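Local coordinates for protein probable molybdenum cofactor guanylyltransferase (Aquifex aeolicus, PDB 2E8B) that probably transfers a GMP group from GTP to molybdenum-molybdopterin, forming the guanine dinucleotide form of the molybdenum cofactor with release of diphosphate, at residues V42-Y47 with S68-P73; N99-S104 with T136-Y141; P108-E113 with Y180-M185; L116-N121 with N170-P175. All blocks are in the same frame, centred on the assembly; numbering follows the deposited sequence.

Interaction 1: V42-Y47 with S68-P73; sequences VIERVY and SFLNAP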
# COMPACT_ATOMS: atom_id res chain seq x y z
N VAL A 42 -5.60 -5.42 12.13
CA VAL A 42 -4.38 -4.90 11.53
C VAL A 42 -4.70 -3.87 10.44
O VAL A 42 -4.18 -2.76 10.47
CB VAL A 42 -3.52 -6.03 10.93
CG1 VAL A 42 -2.36 -5.44 10.13
CG2 VAL A 42 -2.99 -6.92 12.05
N ILE A 43 -5.56 -4.23 9.48
CA ILE A 43 -5.87 -3.27 8.42
C ILE A 43 -6.60 -2.06 8.99
O ILE A 43 -6.45 -0.94 8.48
CB ILE A 43 -6.71 -3.90 7.27
CG1 ILE A 43 -6.73 -2.94 6.08
CG2 ILE A 43 -8.13 -4.18 7.73
CD1 ILE A 43 -7.35 -3.52 4.82
N GLU A 44 -7.38 -2.27 10.04
CA GLU A 44 -8.09 -1.17 10.68
C GLU A 44 -7.05 -0.18 11.19
O GLU A 44 -7.18 1.03 11.01
CB GLU A 44 -8.93 -1.69 11.84
CG GLU A 44 -9.79 -0.64 12.52
CD GLU A 44 -10.61 -1.22 13.67
OE1 GLU A 44 -10.01 -1.67 14.66
OE2 GLU A 44 -11.85 -1.22 13.57
N ARG A 45 -6.00 -0.70 11.82
CA ARG A 45 -4.95 0.15 12.35
C ARG A 45 -4.19 0.88 11.24
O ARG A 45 -3.86 2.06 11.37
CB ARG A 45 -3.96 -0.66 13.19
CG ARG A 45 -4.56 -1.26 14.46
CD ARG A 45 -3.49 -1.50 15.52
NE ARG A 45 -2.54 -2.54 15.14
CZ ARG A 45 -2.80 -3.85 15.20
NH1 ARG A 45 -3.98 -4.28 15.62
NH2 ARG A 45 -1.87 -4.72 14.84
N VAL A 46 -3.91 0.17 10.15
CA VAL A 46 -3.19 0.78 9.04
C VAL A 46 -4.01 1.91 8.45
O VAL A 46 -3.48 2.97 8.11
CB VAL A 46 -2.90 -0.25 7.92
CG1 VAL A 46 -2.30 0.44 6.71
CG2 VAL A 46 -1.94 -1.32 8.43
N TYR A 47 -5.32 1.69 8.35
CA TYR A 47 -6.24 2.68 7.82
C TYR A 47 -6.25 3.94 8.68
O TYR A 47 -6.18 5.06 8.17
CB TYR A 47 -7.65 2.09 7.72
CG TYR A 47 -8.69 3.09 7.30
CD1 TYR A 47 -8.61 3.73 6.06
CD2 TYR A 47 -9.75 3.42 8.14
CE1 TYR A 47 -9.57 4.66 5.68
CE2 TYR A 47 -10.71 4.35 7.77
CZ TYR A 47 -10.61 4.97 6.53
OH TYR A 47 -11.56 5.88 6.15
N SER A 68 -16.84 -3.27 5.05
CA SER A 68 -17.77 -2.25 5.51
C SER A 68 -17.43 -1.88 6.95
O SER A 68 -17.70 -0.76 7.38
CB SER A 68 -19.20 -2.78 5.45
OG SER A 68 -19.55 -3.16 4.13
N PHE A 69 -16.83 -2.82 7.68
CA PHE A 69 -16.48 -2.59 9.07
C PHE A 69 -15.45 -1.48 9.27
O PHE A 69 -15.25 -1.01 10.39
CB PHE A 69 -15.99 -3.89 9.72
CG PHE A 69 -14.60 -4.31 9.29
CD1 PHE A 69 -13.48 -3.86 9.98
CD2 PHE A 69 -14.42 -5.16 8.20
CE1 PHE A 69 -12.20 -4.26 9.60
CE2 PHE A 69 -13.15 -5.56 7.81
CZ PHE A 69 -12.03 -5.11 8.51
N LEU A 70 -14.79 -1.07 8.19
CA LEU A 70 -13.79 -0.01 8.28
C LEU A 70 -14.40 1.38 8.17
O LEU A 70 -13.73 2.38 8.43
CB LEU A 70 -12.74 -0.18 7.17
CG LEU A 70 -11.80 -1.38 7.31
CD1 LEU A 70 -10.88 -1.45 6.10
CD2 LEU A 70 -10.98 -1.25 8.59
N ASN A 71 -15.68 1.45 7.80
CA ASN A 71 -16.37 2.73 7.66
C ASN A 71 -15.56 3.61 6.72
O ASN A 71 -15.43 4.82 6.94
CB ASN A 71 -16.49 3.41 9.02
CG ASN A 71 -17.35 4.66 8.98
OD1 ASN A 71 -17.21 5.56 9.82
ND2 ASN A 71 -18.24 4.73 8.01
N ALA A 72 -15.02 3.00 5.67
CA ALA A 72 -14.19 3.72 4.72
C ALA A 72 -14.59 3.53 3.26
O ALA A 72 -15.22 2.54 2.89
CB ALA A 72 -12.74 3.30 4.90
N PRO A 73 -14.21 4.49 2.41
CA PRO A 73 -14.53 4.41 0.98
C PRO A 73 -13.68 3.32 0.33
O PRO A 73 -12.47 3.28 0.52
CB PRO A 73 -14.19 5.81 0.47
CG PRO A 73 -13.06 6.22 1.35
CD PRO A 73 -13.51 5.75 2.72
O HOH W 1 -13.47 0.38 11.85
O HOH W 2 -13.45 6.35 8.04

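Interaction 2: N99-S104 with T136-Y141; sequences NVFVLS and TLVGVY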
# COMPACT_ATOMS: atom_id res chain seq x y z
N ASN A 99 0.82 11.97 -7.76
CA ASN A 99 1.55 11.05 -6.91
C ASN A 99 0.67 10.65 -5.73
O ASN A 99 0.07 11.51 -5.08
CB ASN A 99 2.84 11.71 -6.40
CG ASN A 99 3.75 12.14 -7.52
OD1 ASN A 99 4.21 11.32 -8.31
ND2 ASN A 99 4.02 13.44 -7.60
N VAL A 100 0.57 9.35 -5.47
CA VAL A 100 -0.25 8.87 -4.37
C VAL A 100 0.52 7.87 -3.52
O VAL A 100 1.45 7.22 -4.00
CB VAL A 100 -1.55 8.20 -4.89
CG1 VAL A 100 -2.35 9.19 -5.73
CG2 VAL A 100 -1.22 6.95 -5.70
N PHE A 101 0.14 7.78 -2.25
CA PHE A 101 0.80 6.83 -1.37
C PHE A 101 0.11 5.48 -1.47
O PHE A 101 -1.10 5.40 -1.69
CB PHE A 101 0.78 7.32 0.08
CG PHE A 101 1.91 6.78 0.91
CD1 PHE A 101 1.81 5.55 1.53
CD2 PHE A 101 3.11 7.48 1.00
CE1 PHE A 101 2.88 5.01 2.23
CE2 PHE A 101 4.19 6.95 1.70
CZ PHE A 101 4.08 5.71 2.31
N VAL A 102 0.90 4.42 -1.32
CA VAL A 102 0.40 3.05 -1.37
C VAL A 102 0.87 2.39 -0.09
O VAL A 102 2.05 2.46 0.26
CB VAL A 102 0.95 2.30 -2.59
CG1 VAL A 102 0.53 0.83 -2.53
CG2 VAL A 102 0.43 2.93 -3.87
N LEU A 103 -0.06 1.75 0.61
CA LEU A 103 0.25 1.13 1.88
C LEU A 103 -0.45 -0.22 2.01
O LEU A 103 -1.67 -0.29 1.93
CB LEU A 103 -0.21 2.08 2.99
CG LEU A 103 0.17 1.90 4.46
CD1 LEU A 103 1.68 1.88 4.62
CD2 LEU A 103 -0.43 3.05 5.27
N SER A 104 0.33 -1.28 2.19
CA SER A 104 -0.24 -2.62 2.34
C SER A 104 -1.06 -2.67 3.63
O SER A 104 -0.67 -2.10 4.65
CB SER A 104 0.88 -3.66 2.38
OG SER A 104 0.35 -4.97 2.46
N THR A 136 7.70 -3.03 -1.61
CA THR A 136 7.03 -2.55 -2.81
C THR A 136 5.68 -1.91 -2.56
O THR A 136 5.22 -1.09 -3.36
CB THR A 136 6.82 -3.70 -3.80
OG1 THR A 136 6.02 -4.72 -3.18
CG2 THR A 136 8.15 -4.29 -4.24
N LEU A 137 5.05 -2.28 -1.45
CA LEU A 137 3.74 -1.72 -1.14
C LEU A 137 3.72 -0.70 -0.01
O LEU A 137 2.71 -0.54 0.68
CB LEU A 137 2.75 -2.85 -0.84
CG LEU A 137 2.64 -3.90 -1.96
CD1 LEU A 137 1.62 -4.98 -1.58
CD2 LEU A 137 2.22 -3.22 -3.26
N VAL A 138 4.85 -0.03 0.19
CA VAL A 138 4.97 1.04 1.18
C VAL A 138 5.76 2.14 0.49
O VAL A 138 7.00 2.16 0.51
CB VAL A 138 5.71 0.60 2.47
CG1 VAL A 138 5.85 1.80 3.41
CG2 VAL A 138 4.94 -0.51 3.18
N GLY A 139 5.05 3.05 -0.16
CA GLY A 139 5.74 4.12 -0.85
C GLY A 139 4.83 5.01 -1.66
O GLY A 139 3.60 4.91 -1.59
N VAL A 140 5.45 5.90 -2.43
CA VAL A 140 4.72 6.83 -3.27
C VAL A 140 4.91 6.41 -4.71
O VAL A 140 6.04 6.19 -5.15
CB VAL A 140 5.22 8.27 -3.08
CG1 VAL A 140 4.44 9.23 -3.98
CG2 VAL A 140 5.07 8.69 -1.63
N TYR A 141 3.80 6.27 -5.42
CA TYR A 141 3.80 5.88 -6.83
C TYR A 141 3.19 6.98 -7.68
O TYR A 141 2.24 7.64 -7.27
CB TYR A 141 2.97 4.62 -7.04
CG TYR A 141 3.68 3.33 -6.68
CD1 TYR A 141 3.84 2.95 -5.35
CD2 TYR A 141 4.20 2.51 -7.68
CE1 TYR A 141 4.51 1.76 -5.02
CE2 TYR A 141 4.87 1.33 -7.36
CZ TYR A 141 5.02 0.97 -6.04
OH TYR A 141 5.71 -0.19 -5.75

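Interaction 3: P108-E113 with Y180-M185; sequences PLMKKE and YTLLNM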
# COMPACT_ATOMS: atom_id res chain seq x y z
N PRO A 108 1.01 -4.75 10.79
CA PRO A 108 0.59 -4.59 12.19
C PRO A 108 1.31 -3.56 13.05
O PRO A 108 0.77 -3.11 14.05
CB PRO A 108 0.71 -6.00 12.75
CG PRO A 108 1.90 -6.54 12.02
CD PRO A 108 1.66 -6.07 10.60
N LEU A 109 2.53 -3.19 12.66
CA LEU A 109 3.30 -2.24 13.45
C LEU A 109 3.55 -0.89 12.78
O LEU A 109 4.32 -0.07 13.29
CB LEU A 109 4.63 -2.87 13.84
CG LEU A 109 4.46 -4.09 14.75
CD1 LEU A 109 5.79 -4.80 14.92
CD2 LEU A 109 3.92 -3.65 16.10
N MET A 110 2.88 -0.63 11.66
CA MET A 110 3.07 0.63 10.95
C MET A 110 2.78 1.84 11.84
O MET A 110 1.86 1.83 12.66
CB MET A 110 2.18 0.68 9.70
CG MET A 110 2.33 1.94 8.84
SD MET A 110 4.02 2.30 8.23
CE MET A 110 4.42 0.78 7.37
N LYS A 111 3.61 2.86 11.68
CA LYS A 111 3.47 4.10 12.44
C LYS A 111 3.52 5.25 11.45
O LYS A 111 4.15 5.16 10.41
CB LYS A 111 4.61 4.26 13.45
CG LYS A 111 4.41 3.50 14.74
CD LYS A 111 5.29 4.07 15.84
CE LYS A 111 4.90 3.50 17.20
NZ LYS A 111 5.64 4.14 18.32
N LYS A 112 2.85 6.34 11.79
CA LYS A 112 2.81 7.50 10.92
C LYS A 112 4.20 8.03 10.59
O LYS A 112 4.44 8.48 9.47
CB LYS A 112 1.97 8.60 11.56
CG LYS A 112 2.56 9.14 12.85
CD LYS A 112 1.61 10.14 13.51
CE LYS A 112 1.30 11.29 12.58
NZ LYS A 112 0.47 12.34 13.25
N GLU A 113 5.12 7.98 11.55
CA GLU A 113 6.47 8.49 11.30
C GLU A 113 7.14 7.80 10.12
O GLU A 113 7.91 8.41 9.39
CB GLU A 113 7.35 8.35 12.54
CG GLU A 113 6.90 9.19 13.72
CD GLU A 113 6.08 8.39 14.72
OE1 GLU A 113 5.12 7.72 14.31
OE2 GLU A 113 6.40 8.45 15.93
N TYR A 180 11.21 -1.91 12.42
CA TYR A 180 10.24 -2.86 12.94
C TYR A 180 8.81 -2.53 12.51
O TYR A 180 7.94 -3.40 12.52
CB TYR A 180 10.33 -2.91 14.48
CG TYR A 180 9.59 -1.79 15.18
CD1 TYR A 180 10.17 -0.53 15.32
CD2 TYR A 180 8.31 -1.99 15.69
CE1 TYR A 180 9.49 0.50 15.96
CE2 TYR A 180 7.62 -0.97 16.33
CZ TYR A 180 8.22 0.28 16.46
OH TYR A 180 7.55 1.30 17.09
N THR A 181 8.58 -1.29 12.11
CA THR A 181 7.24 -0.88 11.70
C THR A 181 6.83 -1.50 10.37
O THR A 181 5.68 -1.38 9.95
CB THR A 181 7.12 0.66 11.57
OG1 THR A 181 7.91 1.12 10.47
CG2 THR A 181 7.59 1.34 12.86
N LEU A 182 7.76 -2.18 9.72
CA LEU A 182 7.49 -2.82 8.43
C LEU A 182 7.35 -4.34 8.51
O LEU A 182 7.24 -5.01 7.48
CB LEU A 182 8.59 -2.44 7.43
CG LEU A 182 8.47 -1.01 6.92
CD1 LEU A 182 9.83 -0.44 6.57
CD2 LEU A 182 7.55 -0.99 5.70
N LEU A 183 7.35 -4.88 9.72
CA LEU A 183 7.22 -6.32 9.88
C LEU A 183 5.79 -6.79 9.60
O LEU A 183 4.85 -6.00 9.63
CB LEU A 183 7.62 -6.73 11.30
CG LEU A 183 9.07 -6.49 11.71
CD1 LEU A 183 9.25 -6.78 13.19
CD2 LEU A 183 9.98 -7.38 10.88
N ASN A 184 5.64 -8.08 9.30
CA ASN A 184 4.32 -8.64 9.04
C ASN A 184 3.96 -9.50 10.24
O ASN A 184 4.78 -9.68 11.14
CB ASN A 184 4.32 -9.51 7.78
CG ASN A 184 4.88 -8.78 6.57
OD1 ASN A 184 6.09 -8.60 6.45
ND2 ASN A 184 4.00 -8.36 5.67
N MET A 185 2.74 -10.02 10.26
CA MET A 185 2.30 -10.89 11.36
C MET A 185 2.53 -12.37 11.07
O MET A 185 2.14 -12.87 10.01
CB MET A 185 0.79 -10.77 11.56
CG MET A 185 0.33 -9.61 12.43
SD MET A 185 0.49 -9.94 14.22
CE MET A 185 1.96 -9.03 14.62
O HOH W 3 4.07 -3.67 10.38
O HOH W 4 8.08 3.85 17.16

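Interaction 4: L116-N121 with N170-P175; sequences LYVLEN and NEVEIP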
# COMPACT_ATOMS: atom_id res chain seq x y z
N LEU A 116 5.62 9.32 7.04
CA LEU A 116 6.13 10.68 6.88
C LEU A 116 7.58 10.72 6.41
O LEU A 116 7.95 11.59 5.63
CB LEU A 116 5.97 11.45 8.19
CG LEU A 116 4.51 11.68 8.60
CD1 LEU A 116 4.49 12.41 9.93
CD2 LEU A 116 3.77 12.48 7.54
N TYR A 117 8.40 9.77 6.87
CA TYR A 117 9.80 9.75 6.45
C TYR A 117 9.87 9.44 4.96
O TYR A 117 10.69 10.01 4.23
CB TYR A 117 10.61 8.70 7.22
CG TYR A 117 12.10 8.79 6.97
CD1 TYR A 117 12.85 9.84 7.50
CD2 TYR A 117 12.76 7.85 6.18
CE1 TYR A 117 14.22 9.94 7.27
CE2 TYR A 117 14.13 7.94 5.94
CZ TYR A 117 14.85 8.99 6.48
OH TYR A 117 16.20 9.10 6.23
N VAL A 118 8.99 8.55 4.50
CA VAL A 118 8.98 8.22 3.08
C VAL A 118 8.53 9.43 2.28
O VAL A 118 9.14 9.77 1.27
CB VAL A 118 8.05 7.02 2.79
CG1 VAL A 118 7.93 6.80 1.27
CG2 VAL A 118 8.63 5.77 3.42
N LEU A 119 7.49 10.12 2.75
CA LEU A 119 7.00 11.31 2.07
C LEU A 119 8.09 12.37 1.96
O LEU A 119 8.24 13.02 0.92
CB LEU A 119 5.80 11.91 2.80
CG LEU A 119 4.48 11.15 2.72
CD1 LEU A 119 3.42 11.88 3.53
CD2 LEU A 119 4.05 11.02 1.28
N GLU A 120 8.83 12.57 3.04
CA GLU A 120 9.89 13.57 3.06
C GLU A 120 10.97 13.26 2.04
O GLU A 120 11.56 14.16 1.44
CB GLU A 120 10.52 13.66 4.46
CG GLU A 120 11.63 14.69 4.59
CD GLU A 120 12.26 14.72 5.97
OE1 GLU A 120 11.52 14.71 6.97
OE2 GLU A 120 13.51 14.78 6.06
N ASN A 121 11.23 11.97 1.83
CA ASN A 121 12.26 11.52 0.90
C ASN A 121 11.76 11.08 -0.47
O ASN A 121 12.49 10.43 -1.22
CB ASN A 121 13.06 10.38 1.54
CG ASN A 121 13.93 10.87 2.67
OD1 ASN A 121 15.00 11.43 2.44
ND2 ASN A 121 13.48 10.67 3.90
N ASN A 170 13.27 4.53 -6.43
CA ASN A 170 14.18 5.04 -5.41
C ASN A 170 13.93 4.34 -4.09
O ASN A 170 12.78 4.20 -3.66
CB ASN A 170 13.97 6.54 -5.24
CG ASN A 170 14.21 7.30 -6.53
OD1 ASN A 170 15.34 7.44 -6.97
ND2 ASN A 170 13.13 7.79 -7.14
N GLU A 171 14.99 3.88 -3.44
CA GLU A 171 14.86 3.23 -2.14
C GLU A 171 14.96 4.27 -1.04
O GLU A 171 15.82 5.16 -1.09
CB GLU A 171 15.99 2.23 -1.89
CG GLU A 171 16.00 0.97 -2.72
CD GLU A 171 17.05 -0.01 -2.20
OE1 GLU A 171 18.05 0.44 -1.60
OE2 GLU A 171 16.88 -1.23 -2.40
N VAL A 172 14.09 4.16 -0.05
CA VAL A 172 14.15 5.06 1.08
C VAL A 172 14.62 4.16 2.21
O VAL A 172 13.86 3.32 2.69
CB VAL A 172 12.76 5.66 1.41
CG1 VAL A 172 12.87 6.55 2.65
CG2 VAL A 172 12.25 6.47 0.24
N GLU A 173 15.89 4.29 2.59
CA GLU A 173 16.45 3.47 3.66
C GLU A 173 15.75 3.85 4.95
O GLU A 173 15.88 4.98 5.43
CB GLU A 173 17.95 3.71 3.78
CG GLU A 173 18.62 2.85 4.84
CD GLU A 173 20.09 3.18 5.01
OE1 GLU A 173 20.84 3.05 4.02
OE2 GLU A 173 20.50 3.56 6.13
N ILE A 174 15.01 2.91 5.52
CA ILE A 174 14.28 3.17 6.75
C ILE A 174 15.20 3.25 7.95
O ILE A 174 16.03 2.36 8.16
CB ILE A 174 13.20 2.09 7.00
CG1 ILE A 174 12.18 2.12 5.86
CG2 ILE A 174 12.52 2.32 8.34
CD1 ILE A 174 11.51 3.48 5.67
N PRO A 175 15.09 4.33 8.74
CA PRO A 175 15.92 4.50 9.93
C PRO A 175 15.79 3.29 10.83
O PRO A 175 14.71 2.72 10.96
CB PRO A 175 15.36 5.77 10.56
CG PRO A 175 14.93 6.58 9.38
CD PRO A 175 14.26 5.52 8.50

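Interaction 1: V42-Y47 with S68-P73
L70 meets E44 and I43 where the 3-10 turn leading to strand 74-76 packs on helix 32-51. This helix is the crossover of a beta-alpha-beta unit, joining the parallel strands 16-22 and 56-61 of the nucleotidyltransferase (GT-A clan) domain. The apolar part of the contact centres on one methyl group. L70 has CG anti to its carbonyl carbon (chi1 -69°), on the side of its backbone N; from there its CD2 methyl comes to 3.6 Å from E44 CA, and the leucine rests on the helix backbone and the root of the glutamate rather than on its acid end. The I43 side chain lies across that of L70, nearly perpendicular to it, and I43 CG2 is 4.1 Å from F69 CZ, touching the tip of the phenylalanine as well as the leucine. The F69 ring in turn leans on its neighbour, with L70 CG over the outer part of one face. I43 also packs on V19 of strand 16-22 and on A21, a predicted GTP-binding residue. Y47 extends from the next turn of the helix past the L70 carbonyl, CE2 standing 3.7 Å from L70 O, while the Y47 side chain also packs on V57 and I59 of strand 56-61.

No direct hydrogen bond joins the two segments; two waters do the polar work. The first donates to E44 OE2 and, at 2.7 Å, to F69 O, while E44 OE1 is held in a salt bridge by K41. The second lies in the plane of the Y47 ring, at its edge, 2.7 Å from Y47 OH, and donates to N71 O.

Interaction 2: N99-S104 with T136-Y141
F101 spreads its ring over the backbone of G139 where strand 99-104 runs antiparallel to the chain entering strand 140-142, inside the mixed sheet of the GT-A-clan domain. F101 CG is anti to the backbone N (chi1 -154°), and the ring that starts there has G139 O 3.5 Å from its plane, over its centre; G139 CA makes a CH-pi contact with the ring face. The glycine backbone thus forms a shallow seat for the aromatic ring. V140 flanks the seat: its CG2 presses on F101 CD2 at 3.5 Å, and its other methyl, CG1, meets N99 CB at 3.8 Å. V138 CG1 lies loosely beyond CZ. V115, V118 and L119 of helix 112-120 also pack on F101, so an alanine here would probably open a gap between sheet and helix and leave V140 CG2 and the G139 backbone without their aromatic cover.

The other face carries V100, V102 and Y141, and G139 contributes no side chain to it. Y141 leans diagonally along the strands, CD1 touching V102 CG2 at 3.7 Å, and its hydroxyl donates to T136 O at 2.6 Å. That bond ties the ring to the corner where the chain turns at residues 136-139. Paired backbone bonds join V100 to Y141 and V102 to G139; V100 N to Y141 O is nearly straight, at 171°.

Toward the predicted nucleotide site the pairing bends. S104, whose hydroxyl is hydrogen-bonded to D106, fits its CB against L137 CB at 3.8 Å, and S104 N donates to L137 O with an angle of only 130° at the hydrogen.

Interaction 3: P108-E113 with Y180-M185
CG of L109 stands anti to its carbonyl carbon (chi1 -64°), and the extended CD1 branch ends at the edge of the Y180 ring, near its plane, 3.9 Å from Y180 CD2. M110 sets out mostly away from the 180-185 turn, though its CB still touches it, and is bent twice (chi2 57°, chi3 56°), which brings CE back alongside L182, 4.0 Å from its CD2. P108 and M185 lie alongside one another, pointing opposite ways, and P108 CG meets M185 CG at a tight 3.5 Å.

These contacts lay the 3-10 turn 180-182 and the chain after it along the loop that enters helix 112-120, where K111 takes the N-cap position. T181 fits between L109 and K111, its CB 3.4 Å from L109 O; its hydroxyl is engaged by L178 O and T114 OG1. Further along, N184 lies beside D106, a predicted magnesium and GTP ligand.

No direct hydrogen bond crosses the contact; two waters bridge it instead. One accepts from L109 N and donates to T181 O and, at 2.6 Å, to L183 O. The other lies in the plane of the Y180 ring, at its edge, bound to Y180 OH and accepting from K111 NZ at 2.7 Å. The contact thus appears to depend on close apolar fit, with a water that bonds one amide and two carbonyls linking the backbones.

Interaction 4: L116-N121 with N170-P175
Y117 is held between P175 over one face of its ring and the N121 amide over the other. Its CG is anti to the backbone N (chi1 -171°), which starts the ring off toward the strand side. P175 CG lies 3.8 Å from the ring centroid, 14° off the normal, in a CH-pi contact, and P175 CD closes to 3.5 Å from Y117 CE2. On the opposite face the N121 amide nitrogen, ND2, sits 3.3 Å from the ring plane, above its centre. That amide is fixed by its own bond: N121 ND2 donates to Y117 O at 2.9 Å, while the backbone N of N121 reaches the same oxygen from the other face of the carbonyl plane. N121, where the helix ends, thus closes the helix and covers the tyrosine at once.

The contact sets helix 112-120 against strand 170-173, which runs parallel to strand 126-130 in the mixed sheet of this alpha/beta domain; locally the axes lie 9.1 Å apart at 135°. V172 points at the helix, its CG1 meeting Y117 CD2 at 3.8 Å and N121 CB at 4.0 Å. An alanine in place of Y117 would probably leave P175 without its aromatic partner and V172 CG1 with a gap beside it.

Packing is slacker around V118, whose CG2 comes no nearer than 4.3 Å to I174 CD1, although V118 is buried and also packs on F101. The solvent side belongs to the acids: E171 forms a salt bridge with K130, and E173 contributes only its backbone oxygen, beside Y117 CE2.

Overall arrangement
Interaction 2 is the buried centre of the set, a backbone-bonded strand pairing, whereas interactions 1, 3 and 4 are partly buried contacts made mostly by side chains, without a direct hydrogen bond across them. Interaction 3 holds the loop leading into helix 112-120, up to its N-cap K111, and interaction 4 holds the end of the same helix; they meet where L182 packs on I174. F101 of interaction 2 touches V118 and L119, joining the sheet to that helix. Interaction 1 lies on a different helix, 32-51, but V46 packs on L103 and R45 probably bonds P108 O. Waters bridge interactions 1 and 3, near the surface; interaction 4, away from the predicted sites, relies on aromatic and apolar packing.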